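Local coordinates for protein guanylate kinase (Coxiella burnetii, PDB 3TR0) that catalyses phosphate transfer from ATP to GMP, giving GDP and ADP, and is thought to be essential for recycling GMP, at residues A[7-12]-A[92-97]; A[41-46]-A[79-84]; A[119-124]-A[162-167]. One frame throughout, in Å; residues are numbered along the deposited sequence.

Interaction 1: A[7-12]-A[92-97]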
loop_
_atom_site.group_PDB
_atom_site.type_symbol
_atom_site.label_atom_id
_atom_site.label_comp_id
_atom_site.label_asym_id
_atom_site.label_seq_id
_atom_site.Cartn_x
_atom_site.Cartn_y
_atom_site.Cartn_z
ATOM N N ALA A 7 -10.944 10.275 3.485
ATOM C CA ALA A 7 -9.966 10.818 2.557
ATOM C C ALA A 7 -8.640 11.096 3.243
ATOM O O ALA A 7 -8.590 11.355 4.441
ATOM C CB ALA A 7 -10.512 12.090 1.912
ATOM N N ASN A 8 -7.565 11.055 2.466
ATOM C CA ASN A 8 -6.231 11.212 3.015
ATOM C C ASN A 8 -5.442 12.208 2.180
ATOM O O ASN A 8 -5.857 12.575 1.077
ATOM C CB ASN A 8 -5.519 9.853 3.033
ATOM C CG ASN A 8 -4.395 9.787 4.054
ATOM O OD1 ASN A 8 -4.018 10.790 4.652
ATOM N ND2 ASN A 8 -3.857 8.592 4.256
ATOM N N LEU A 9 -4.313 12.652 2.718
ATOM C CA LEU A 9 -3.375 13.475 1.971
ATOM C C LEU A 9 -2.239 12.603 1.445
ATOM O O LEU A 9 -1.702 11.774 2.168
ATOM C CB LEU A 9 -2.804 14.572 2.866
ATOM C CG LEU A 9 -3.819 15.500 3.539
ATOM C CD1 LEU A 9 -3.097 16.515 4.412
ATOM C CD2 LEU A 9 -4.674 16.199 2.495
ATOM N N PHE A 10 -1.881 12.801 0.183
ATOM C CA PHE A 10 -0.781 12.072 -0.419
ATOM C C PHE A 10 0.280 13.057 -0.858
ATOM O O PHE A 10 0.085 13.795 -1.822
ATOM C CB PHE A 10 -1.271 11.241 -1.604
ATOM C CG PHE A 10 -2.176 10.110 -1.208
ATOM C CD1 PHE A 10 -1.654 8.874 -0.875
ATOM C CD2 PHE A 10 -3.549 10.292 -1.143
ATOM C CE1 PHE A 10 -2.484 7.834 -0.504
ATOM C CE2 PHE A 10 -4.380 9.256 -0.773
ATOM C CZ PHE A 10 -3.847 8.025 -0.447
ATOM N N ILE A 11 1.393 13.073 -0.129
ATOM C CA ILE A 11 2.474 14.017 -0.385
ATOM C C ILE A 11 3.387 13.436 -1.450
ATOM O O ILE A 11 3.824 12.296 -1.336
ATOM C CB ILE A 11 3.296 14.272 0.893
ATOM C CG1 ILE A 11 2.400 14.823 2.007
ATOM C CG2 ILE A 11 4.447 15.231 0.616
ATOM C CD1 ILE A 11 2.981 14.659 3.395
ATOM N N ILE A 12 3.667 14.221 -2.486
ATOM C CA ILE A 12 4.591 13.808 -3.530
ATOM C C ILE A 12 5.759 14.781 -3.573
ATOM O O ILE A 12 5.564 15.972 -3.825
ATOM C CB ILE A 12 3.929 13.828 -4.910
ATOM C CG1 ILE A 12 2.537 13.202 -4.854
ATOM C CG2 ILE A 12 4.803 13.110 -5.920
ATOM C CD1 ILE A 12 2.556 11.723 -4.565
ATOM N N ARG A 92 -11.891 21.277 2.341
ATOM C CA ARG A 92 -13.140 21.090 1.605
ATOM C C ARG A 92 -13.145 19.775 0.822
ATOM O O ARG A 92 -14.154 19.060 0.799
ATOM C CB ARG A 92 -13.414 22.262 0.664
ATOM C CG ARG A 92 -13.740 23.556 1.378
ATOM C CD ARG A 92 -14.542 24.495 0.487
ATOM N NE ARG A 92 -13.879 24.798 -0.781
ATOM C CZ ARG A 92 -12.942 25.729 -0.934
ATOM N NH1 ARG A 92 -12.537 26.443 0.106
ATOM N NH2 ARG A 92 -12.402 25.942 -2.126
ATOM N N GLN A 93 -12.019 19.463 0.187
ATOM C CA GLN A 93 -11.880 18.225 -0.576
ATOM C C GLN A 93 -11.989 17.001 0.320
ATOM O O GLN A 93 -12.697 16.045 -0.003
ATOM C CB GLN A 93 -10.542 18.193 -1.322
ATOM C CG GLN A 93 -10.291 19.402 -2.197
ATOM C CD GLN A 93 -11.466 19.729 -3.096
ATOM O OE1 GLN A 93 -12.023 18.852 -3.752
ATOM N NE2 GLN A 93 -11.853 21.001 -3.126
ATOM N N LEU A 94 -11.278 17.029 1.442
ATOM C CA LEU A 94 -11.332 15.921 2.396
ATOM C C LEU A 94 -12.758 15.713 2.900
ATOM O O LEU A 94 -13.232 14.578 3.008
ATOM C CB LEU A 94 -10.392 16.184 3.572
ATOM C CG LEU A 94 -8.902 16.220 3.228
ATOM C CD1 LEU A 94 -8.075 16.526 4.469
ATOM C CD2 LEU A 94 -8.461 14.907 2.590
ATOM N N LYS A 95 -13.436 16.816 3.201
ATOM C CA LYS A 95 -14.823 16.785 3.657
ATOM C C LYS A 95 -15.729 16.134 2.622
ATOM O O LYS A 95 -16.660 15.409 2.965
ATOM C CB LYS A 95 -15.323 18.205 3.931
ATOM C CG LYS A 95 -14.878 18.800 5.254
ATOM C CD LYS A 95 -15.907 18.543 6.345
ATOM C CE LYS A 95 -15.695 19.471 7.532
ATOM N NZ LYS A 95 -16.618 19.168 8.661
ATOM N N ALA A 96 -15.451 16.406 1.354
ATOM C CA ALA A 96 -16.247 15.868 0.260
ATOM C C ALA A 96 -15.888 14.416 -0.035
ATOM O O ALA A 96 -16.506 13.781 -0.889
ATOM C CB ALA A 96 -16.068 16.719 -0.982
ATOM N N GLY A 97 -14.886 13.897 0.667
ATOM C CA GLY A 97 -14.495 12.507 0.517
ATOM C C GLY A 97 -13.463 12.282 -0.574
ATOM O O GLY A 97 -13.261 11.155 -1.022
HETATM O O HOH W 1 -13.232 11.995 3.981
#

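Interaction 2: A[41-46]-A[79-84]. With 5GP (guanosine-5'-monophosphate), chain D; SO4 (sulfate ion), chain C.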
loop_
_atom_site.group_PDB
_atom_site.type_symbol
_atom_site.label_atom_id
_atom_site.label_comp_id
_atom_site.label_asym_id
_atom_site.label_seq_id
_atom_site.Cartn_x
_atom_site.Cartn_y
_atom_site.Cartn_z
ATOM N N THR A 41 2.382 30.691 -4.968
ATOM C CA THR A 41 3.822 30.894 -5.044
ATOM C C THR A 41 4.174 32.331 -5.425
ATOM O O THR A 41 3.427 32.996 -6.138
ATOM C CB THR A 41 4.476 29.942 -6.063
ATOM O OG1 THR A 41 5.902 30.070 -5.993
ATOM C CG2 THR A 41 4.015 30.268 -7.472
ATOM N N THR A 42 5.318 32.799 -4.937
ATOM C CA THR A 42 5.833 34.108 -5.309
ATOM C C THR A 42 6.823 33.951 -6.452
ATOM O O THR A 42 7.309 34.936 -7.006
ATOM C CB THR A 42 6.540 34.798 -4.135
ATOM O OG1 THR A 42 7.650 33.999 -3.712
ATOM C CG2 THR A 42 5.583 34.990 -2.970
ATOM N N ARG A 43 7.127 32.703 -6.795
ATOM C CA ARG A 43 8.016 32.421 -7.912
ATOM C C ARG A 43 7.435 33.067 -9.166
ATOM O O ARG A 43 6.260 32.888 -9.473
ATOM C CB ARG A 43 8.182 30.907 -8.092
ATOM C CG ARG A 43 9.330 30.510 -9.012
ATOM C CD ARG A 43 8.839 30.256 -10.422
ATOM N NE ARG A 43 8.225 28.941 -10.548
ATOM C CZ ARG A 43 7.322 28.623 -11.468
ATOM N NH1 ARG A 43 6.911 29.535 -12.337
ATOM N NH2 ARG A 43 6.827 27.395 -11.514
ATOM N N PRO A 44 8.255 33.840 -9.890
ATOM C CA PRO A 44 7.712 34.576 -11.036
ATOM C C PRO A 44 7.015 33.660 -12.039
ATOM O O PRO A 44 7.508 32.571 -12.336
ATOM C CB PRO A 44 8.955 35.222 -11.662
ATOM C CG PRO A 44 10.109 34.416 -11.155
ATOM C CD PRO A 44 9.715 33.976 -9.780
ATOM N N LYS A 45 5.867 34.100 -12.541
ATOM C CA LYS A 45 5.138 33.349 -13.553
ATOM C C LYS A 45 5.977 33.253 -14.823
ATOM O O LYS A 45 6.429 34.265 -15.352
ATOM C CB LYS A 45 3.800 34.027 -13.847
ATOM C CG LYS A 45 2.885 33.246 -14.768
ATOM C CD LYS A 45 1.547 33.953 -14.904
ATOM C CE LYS A 45 0.656 33.271 -15.922
ATOM N NZ LYS A 45 -0.631 34.002 -16.077
ATOM N N ARG A 46 6.193 32.030 -15.299
ATOM C CA ARG A 46 7.035 31.794 -16.467
ATOM C C ARG A 46 6.196 31.703 -17.735
ATOM O O ARG A 46 4.998 31.433 -17.671
ATOM C CB ARG A 46 7.834 30.498 -16.296
ATOM C CG ARG A 46 8.671 30.427 -15.028
ATOM C CD ARG A 46 9.792 31.454 -15.035
ATOM N NE ARG A 46 10.614 31.365 -13.831
ATOM C CZ ARG A 46 11.721 30.635 -13.735
ATOM N NH1 ARG A 46 12.145 29.931 -14.775
ATOM N NH2 ARG A 46 12.406 30.612 -12.600
ATOM N N TYR A 79 14.645 28.174 -2.947
ATOM C CA TYR A 79 15.395 29.020 -3.867
ATOM C C TYR A 79 14.915 30.467 -3.778
ATOM O O TYR A 79 14.604 31.097 -4.787
ATOM C CB TYR A 79 15.285 28.494 -5.302
ATOM C CG TYR A 79 16.031 29.331 -6.320
ATOM C CD1 TYR A 79 17.420 29.332 -6.366
ATOM C CD2 TYR A 79 15.345 30.119 -7.236
ATOM C CE1 TYR A 79 18.104 30.099 -7.294
ATOM C CE2 TYR A 79 16.019 30.888 -8.164
ATOM C CZ TYR A 79 17.398 30.874 -8.191
ATOM O OH TYR A 79 18.068 31.640 -9.119
ATOM N N GLU A 80 14.845 30.979 -2.552
ATOM C CA GLU A 80 14.500 32.378 -2.299
ATOM C C GLU A 80 13.101 32.780 -2.764
ATOM O O GLU A 80 12.807 33.969 -2.896
ATOM C CB GLU A 80 15.545 33.310 -2.916
ATOM C CG GLU A 80 16.951 33.089 -2.394
ATOM C CD GLU A 80 17.917 34.151 -2.870
ATOM O OE1 GLU A 80 17.557 35.347 -2.818
ATOM O OE2 GLU A 80 19.030 33.790 -3.305
ATOM N N ARG A 81 12.245 31.795 -3.011
ATOM C CA ARG A 81 10.853 32.065 -3.355
ATOM C C ARG A 81 9.935 31.349 -2.372
ATOM O O ARG A 81 10.365 30.448 -1.650
ATOM C CB ARG A 81 10.546 31.624 -4.788
ATOM C CG ARG A 81 11.386 32.317 -5.852
ATOM C CD ARG A 81 11.071 33.802 -5.942
ATOM N NE ARG A 81 11.856 34.448 -6.991
ATOM C CZ ARG A 81 11.760 35.733 -7.318
ATOM N NH1 ARG A 81 10.910 36.522 -6.677
ATOM N NH2 ARG A 81 12.517 36.227 -8.289
ATOM N N HIS A 82 8.672 31.752 -2.347
ATOM C CA HIS A 82 7.728 31.217 -1.380
ATOM C C HIS A 82 6.668 30.368 -2.055
ATOM O O HIS A 82 6.172 30.714 -3.127
ATOM C CB HIS A 82 7.078 32.347 -0.579
ATOM C CG HIS A 82 8.047 33.114 0.264
ATOM N ND1 HIS A 82 8.612 32.592 1.407
ATOM C CD2 HIS A 82 8.556 34.361 0.127
ATOM C CE1 HIS A 82 9.427 33.486 1.941
ATOM N NE2 HIS A 82 9.411 34.568 1.183
ATOM N N TYR A 83 6.346 29.246 -1.418
ATOM C CA TYR A 83 5.312 28.333 -1.883
ATOM C C TYR A 83 4.472 27.874 -0.691
ATOM O O TYR A 83 4.998 27.647 0.400
ATOM C CB TYR A 83 5.944 27.090 -2.515
ATOM C CG TYR A 83 6.907 27.351 -3.651
ATOM C CD1 TYR A 83 6.550 27.072 -4.963
ATOM C CD2 TYR A 83 8.182 27.844 -3.411
ATOM C CE1 TYR A 83 7.428 27.291 -6.005
ATOM C CE2 TYR A 83 9.067 28.071 -4.445
ATOM C CZ TYR A 83 8.684 27.791 -5.741
ATOM O OH TYR A 83 9.560 28.011 -6.778
ATOM N N GLY A 84 3.172 27.709 -0.898
ATOM C CA GLY A 84 2.316 27.248 0.177
ATOM C C GLY A 84 1.050 26.558 -0.283
ATOM O O GLY A 84 0.592 26.760 -1.407
HETATM P P 5GP D . 8.842 25.183 -9.261
HETATM O O1P 5GP D . 7.534 25.066 -10.003
HETATM O O2P 5GP D . 9.342 26.560 -8.913
HETATM O O3P 5GP D . 9.898 24.425 -10.032
HETATM O "O5'" 5GP D . 8.781 24.291 -7.945
HETATM C "C5'" 5GP D . 9.772 24.408 -6.938
HETATM C "C4'" 5GP D . 9.571 23.380 -5.856
HETATM O "O4'" 5GP D . 8.792 23.953 -4.786
HETATM C "C3'" 5GP D . 8.776 22.149 -6.258
HETATM O "O3'" 5GP D . 9.557 21.188 -6.946
HETATM C "C2'" 5GP D . 8.222 21.644 -4.931
HETATM O "O2'" 5GP D . 9.176 20.821 -4.277
HETATM C "C1'" 5GP D . 8.078 22.940 -4.123
HETATM N N9 5GP D . 6.675 23.366 -3.983
HETATM C C8 5GP D . 5.783 23.692 -4.928
HETATM N N7 5GP D . 4.622 24.043 -4.321
HETATM C C5 5GP D . 4.807 23.930 -2.984
HETATM C C6 5GP D . 4.013 24.140 -1.862
HETATM O O6 5GP D . 2.822 24.520 -1.973
HETATM N N1 5GP D . 4.535 23.930 -0.647
HETATM C C2 5GP D . 5.801 23.519 -0.488
HETATM N N2 5GP D . 6.316 23.309 0.746
HETATM N N3 5GP D . 6.592 23.305 -1.555
HETATM C C4 5GP D . 6.107 23.513 -2.796
HETATM S S SO4 C . -3.163 32.679 -18.155
HETATM O O1 SO4 C . -4.244 31.717 -18.348
HETATM O O2 SO4 C . -1.907 32.097 -18.621
HETATM O O3 SO4 C . -3.446 33.886 -18.924
HETATM O O4 SO4 C . -3.051 33.018 -16.741
#

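Interaction 3: A[119-124]-A[162-167]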
loop_
_atom_site.group_PDB
_atom_site.type_symbol
_atom_site.label_atom_id
_atom_site.label_comp_id
_atom_site.label_asym_id
_atom_site.label_seq_id
_atom_site.Cartn_x
_atom_site.Cartn_y
_atom_site.Cartn_z
ATOM N N ALA A 119 -1.360 10.982 6.765
ATOM C CA ALA A 119 -0.773 11.300 5.464
ATOM C C ALA A 119 0.325 10.324 5.019
ATOM O O ALA A 119 1.184 9.921 5.811
ATOM C CB ALA A 119 -0.241 12.727 5.461
ATOM N N LEU A 120 0.288 9.952 3.743
ATOM C CA LEU A 120 1.323 9.105 3.161
ATOM C C LEU A 120 2.205 9.958 2.263
ATOM O O LEU A 120 1.717 10.856 1.578
ATOM C CB LEU A 120 0.704 7.961 2.354
ATOM C CG LEU A 120 -0.038 6.868 3.133
ATOM C CD1 LEU A 120 -0.440 5.738 2.196
ATOM C CD2 LEU A 120 0.818 6.340 4.271
ATOM N N SER A 121 3.506 9.691 2.270
ATOM C CA SER A 121 4.424 10.474 1.457
ATOM C C SER A 121 5.209 9.584 0.492
ATOM O O SER A 121 5.624 8.477 0.845
ATOM C CB SER A 121 5.354 11.320 2.340
ATOM O OG SER A 121 6.130 10.510 3.203
ATOM N N ILE A 122 5.377 10.076 -0.734
ATOM C CA ILE A 122 6.050 9.344 -1.801
ATOM C C ILE A 122 7.162 10.213 -2.377
ATOM O O ILE A 122 6.926 11.371 -2.732
ATOM C CB ILE A 122 5.073 9.030 -2.953
ATOM C CG1 ILE A 122 3.833 8.306 -2.426
ATOM C CG2 ILE A 122 5.774 8.241 -4.056
ATOM C CD1 ILE A 122 2.690 8.237 -3.427
ATOM N N PHE A 123 8.369 9.665 -2.469
ATOM C CA PHE A 123 9.484 10.395 -3.058
ATOM C C PHE A 123 9.798 9.849 -4.445
ATOM O O PHE A 123 10.015 8.651 -4.614
ATOM C CB PHE A 123 10.725 10.323 -2.163
ATOM C CG PHE A 123 11.723 11.420 -2.428
ATOM C CD1 PHE A 123 11.734 12.565 -1.647
ATOM C CD2 PHE A 123 12.629 11.315 -3.467
ATOM C CE1 PHE A 123 12.645 13.581 -1.885
ATOM C CE2 PHE A 123 13.538 12.329 -3.715
ATOM C CZ PHE A 123 13.540 13.464 -2.926
ATOM N N ILE A 124 9.818 10.728 -5.442
ATOM C CA ILE A 124 10.126 10.316 -6.800
ATOM C C ILE A 124 11.613 10.499 -7.082
ATOM O O ILE A 124 12.142 11.605 -6.965
ATOM C CB ILE A 124 9.325 11.129 -7.838
ATOM C CG1 ILE A 124 7.832 11.119 -7.504
ATOM C CG2 ILE A 124 9.572 10.591 -9.237
ATOM C CD1 ILE A 124 7.215 9.750 -7.510
ATOM N N LYS A 162 14.766 9.646 3.130
ATOM C CA LYS A 162 14.541 8.754 4.267
ATOM C C LYS A 162 13.317 9.124 5.101
ATOM O O LYS A 162 12.886 8.352 5.954
ATOM C CB LYS A 162 15.771 8.724 5.172
ATOM C CG LYS A 162 16.999 8.106 4.534
ATOM C CD LYS A 162 18.202 8.247 5.448
ATOM C CE LYS A 162 19.437 7.625 4.829
ATOM N NZ LYS A 162 19.305 6.148 4.696
ATOM N N GLU A 163 12.770 10.308 4.862
ATOM C CA GLU A 163 11.622 10.783 5.621
ATOM C C GLU A 163 10.303 10.344 4.987
ATOM O O GLU A 163 9.224 10.616 5.516
ATOM C CB GLU A 163 11.683 12.309 5.753
ATOM C CG GLU A 163 12.943 12.779 6.468
ATOM C CD GLU A 163 13.181 14.266 6.358
ATOM O OE1 GLU A 163 12.215 15.019 6.114
ATOM O OE2 GLU A 163 14.347 14.685 6.515
ATOM N N PHE A 164 10.397 9.647 3.861
ATOM C CA PHE A 164 9.215 9.325 3.065
ATOM C C PHE A 164 8.806 7.865 3.198
ATOM O O PHE A 164 9.637 7.010 3.481
ATOM C CB PHE A 164 9.446 9.711 1.602
ATOM C CG PHE A 164 9.485 11.193 1.389
ATOM C CD1 PHE A 164 10.594 11.925 1.774
ATOM C CD2 PHE A 164 8.401 11.860 0.847
ATOM C CE1 PHE A 164 10.626 13.296 1.614
ATOM C CE2 PHE A 164 8.429 13.235 0.686
ATOM C CZ PHE A 164 9.546 13.951 1.067
ATOM N N ASP A 165 7.520 7.592 2.996
ATOM C CA ASP A 165 6.986 6.237 3.155
ATOM C C ASP A 165 7.307 5.319 1.977
ATOM O O ASP A 165 7.505 4.117 2.151
ATOM C CB ASP A 165 5.469 6.290 3.353
ATOM C CG ASP A 165 5.069 7.100 4.566
ATOM O OD1 ASP A 165 5.564 6.807 5.672
ATOM O OD2 ASP A 165 4.264 8.034 4.413
ATOM N N TYR A 166 7.329 5.885 0.776
ATOM C CA TYR A 166 7.526 5.114 -0.444
ATOM C C TYR A 166 8.548 5.800 -1.319
ATOM O O TYR A 166 8.656 7.029 -1.301
ATOM C CB TYR A 166 6.213 5.019 -1.227
ATOM C CG TYR A 166 5.115 4.301 -0.474
ATOM C CD1 TYR A 166 5.033 2.913 -0.482
ATOM C CD2 TYR A 166 4.174 5.008 0.250
ATOM C CE1 TYR A 166 4.027 2.249 0.219
ATOM C CE2 TYR A 166 3.169 4.361 0.951
ATOM C CZ TYR A 166 3.101 2.985 0.931
ATOM O OH TYR A 166 2.098 2.349 1.629
ATOM N N LEU A 167 9.286 5.004 -2.085
ATOM C CA LEU A 167 10.183 5.529 -3.107
ATOM C C LEU A 167 9.776 4.974 -4.468
ATOM O O LEU A 167 9.579 3.769 -4.621
ATOM C CB LEU A 167 11.639 5.147 -2.806
ATOM C CG LEU A 167 12.197 5.465 -1.420
ATOM C CD1 LEU A 167 13.649 5.017 -1.342
ATOM C CD2 LEU A 167 12.084 6.950 -1.103
HETATM O O HOH W 2 4.763 10.374 5.635
#

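Interaction 1: A[7-12]-A[92-97]
The carbonyl oxygen Leu94 O is gripped twice. Gly97 N donates to Leu94 O at 2.9 Å, within segment 92-97. A water donates to it as well, and that water accepts from Ala7 N at 2.9 Å. The water therefore links the backbone of 7-12 to the end of helix 87-95, and no direct hydrogen bond joins the two segments.

The rest is mainly apolar and rests on Leu94. CG of Leu94, anti to the carbonyl carbon (chi1 -65°), carries the two methyls that meet Ala7 and Leu9. CD2 of Leu94 reaches CB of Ala7 at 3.5 Å and also lies 3.8 Å from Asn8 O. CD1 of Leu94 meets CD2 of Leu9 at 3.9 Å. The side chains of Leu9 and Leu94 cross at about a right angle and touch methyl to methyl.

The helix stops here in a Schellman motif. Gly97 turns to a positive phi of 89°, a backbone shape that would jam a CB against the carbonyl oxygen before it. Gly97 C lies 3.9 Å from Ala7 CB, so Ala7 touches both Leu94 and the turn that ends the helix.

The contact lies at one end of the parallel sheet. Strand 9-13 runs between strands 99-103 and 120-125, and Asn8 and Leu9 pair by backbone bonds with Val100 and Leu120. Leu9 also packs on Ile112 of helix 106-115, while helix 87-95 meets the start of strand 9-13 through Leu94.

Interaction 2: A[41-46]-A[79-84]
The GMP-binding site of this guanylate kinase is built partly on a small mixed sheet, where strand 40-41 runs antiparallel to strand 81-86. Thr41 and Tyr83 form a non-hydrogen-bonded pair in it. Just past the pair, His82 O accepts from two donors, Thr42 N at 2.9 Å and the hydroxyl Thr41 OG1. OG1 of Thr41 also accepts from Arg43 N, an ST turn that bends the chain as it leaves the strand. Thr42 OG1 returns a bond by accepting from His82 N at 2.8 Å (N-H...O 161°).

Thr41 and Tyr83 lie side by side. OG1 of Thr41 sits 3.1 Å above one face of the Tyr83 ring, toward its rim. The opposite face carries O4' of the bound GMP over its centre. CD of Arg81 lies 3.9 Å from CA of Arg43, and CD of Pro44 rests over one face of the Arg81 guanidinium, toward its rim.

Arg43 reaches the phosphate by bending at chi2 and chi3. Arg43 NE donates to O2P of GMP, and Arg43 NH2 to O1P at 2.9 Å. NH1 bonds to Pro44 O and forms a salt bridge with Asp49, which probably helps to fix the rotation of the guanidinium. Ser39, Tyr55, Glu74 and Asp105 add further bonds to the nucleotide. Tyr83 OH donates to the same O2P at 2.6 Å and lies 3.4 Å from Arg43 CG.

Interaction 3: A[119-124]-A[162-167]
Phe123 reaches across to both Leu167 and Phe164. CB of Phe123 lies 3.8 Å from CD2 of Leu167 and over the face of the Phe164 ring, a CH-pi contact. CG, anti to the backbone N (chi1 -159°), carries the ring onward, and CD1 of Phe123 meets CE1 of Phe164 at 3.5 Å, above that ring and toward its rim. CE1 of Phe123 is also near CE1 of Phe164. The rings form an edge-to-face (T-shaped) pair with planes 75° apart, the edge belonging to Phe123.

The backbones pair in parallel. Phe123 N donates to Tyr166 O at 2.9 Å, nearly straight, and Tyr166 N donates to Ser121 O. Asp165 N bonds to Ser121 OG. In return, OD2 of Asp165 accepts from Ser121 N at 2.8 Å on its anti side. A water joins OD2 of Asp165 to OG of Ser121, which Arg113 also holds.

Strand 166-169 is the outermost strand of the parallel sheet within this chain, beside strand 120-125. The backbone of Asp165 and Leu167 is hydrogen-bonded to the second subunit, where Leu167 packs on Arg191. Ile122 and Tyr166 face helix 173-187, packing on Ile183. On the other face, Phe164 lies by Ala109 of helix 106-115 and makes a cation-pi contact with Arg113.

How the interactions relate
Interactions 1 and 3 share one parallel sheet, and their centres are about 17 Å apart. Strands 9-13 and 120-125 are neighbours in it, and Ile11 probably bonds through its backbone N to Leu120 O and through its O to Ile122 N, each at 2.8 Å. Interaction 2 belongs to the separate mixed sheet and touches neither, its centre about 24 Å from each of the others. Strand 81-86 of interaction 2 leads into helix 87-95 of interaction 1. Of the three, only interaction 2 touches the bound GMP. The side chain of Phe123 is about 8 Å from GMP and about 4 Å from that of Pro15 in the predicted ATP site; that of Leu9 is about 12 Å from GMP.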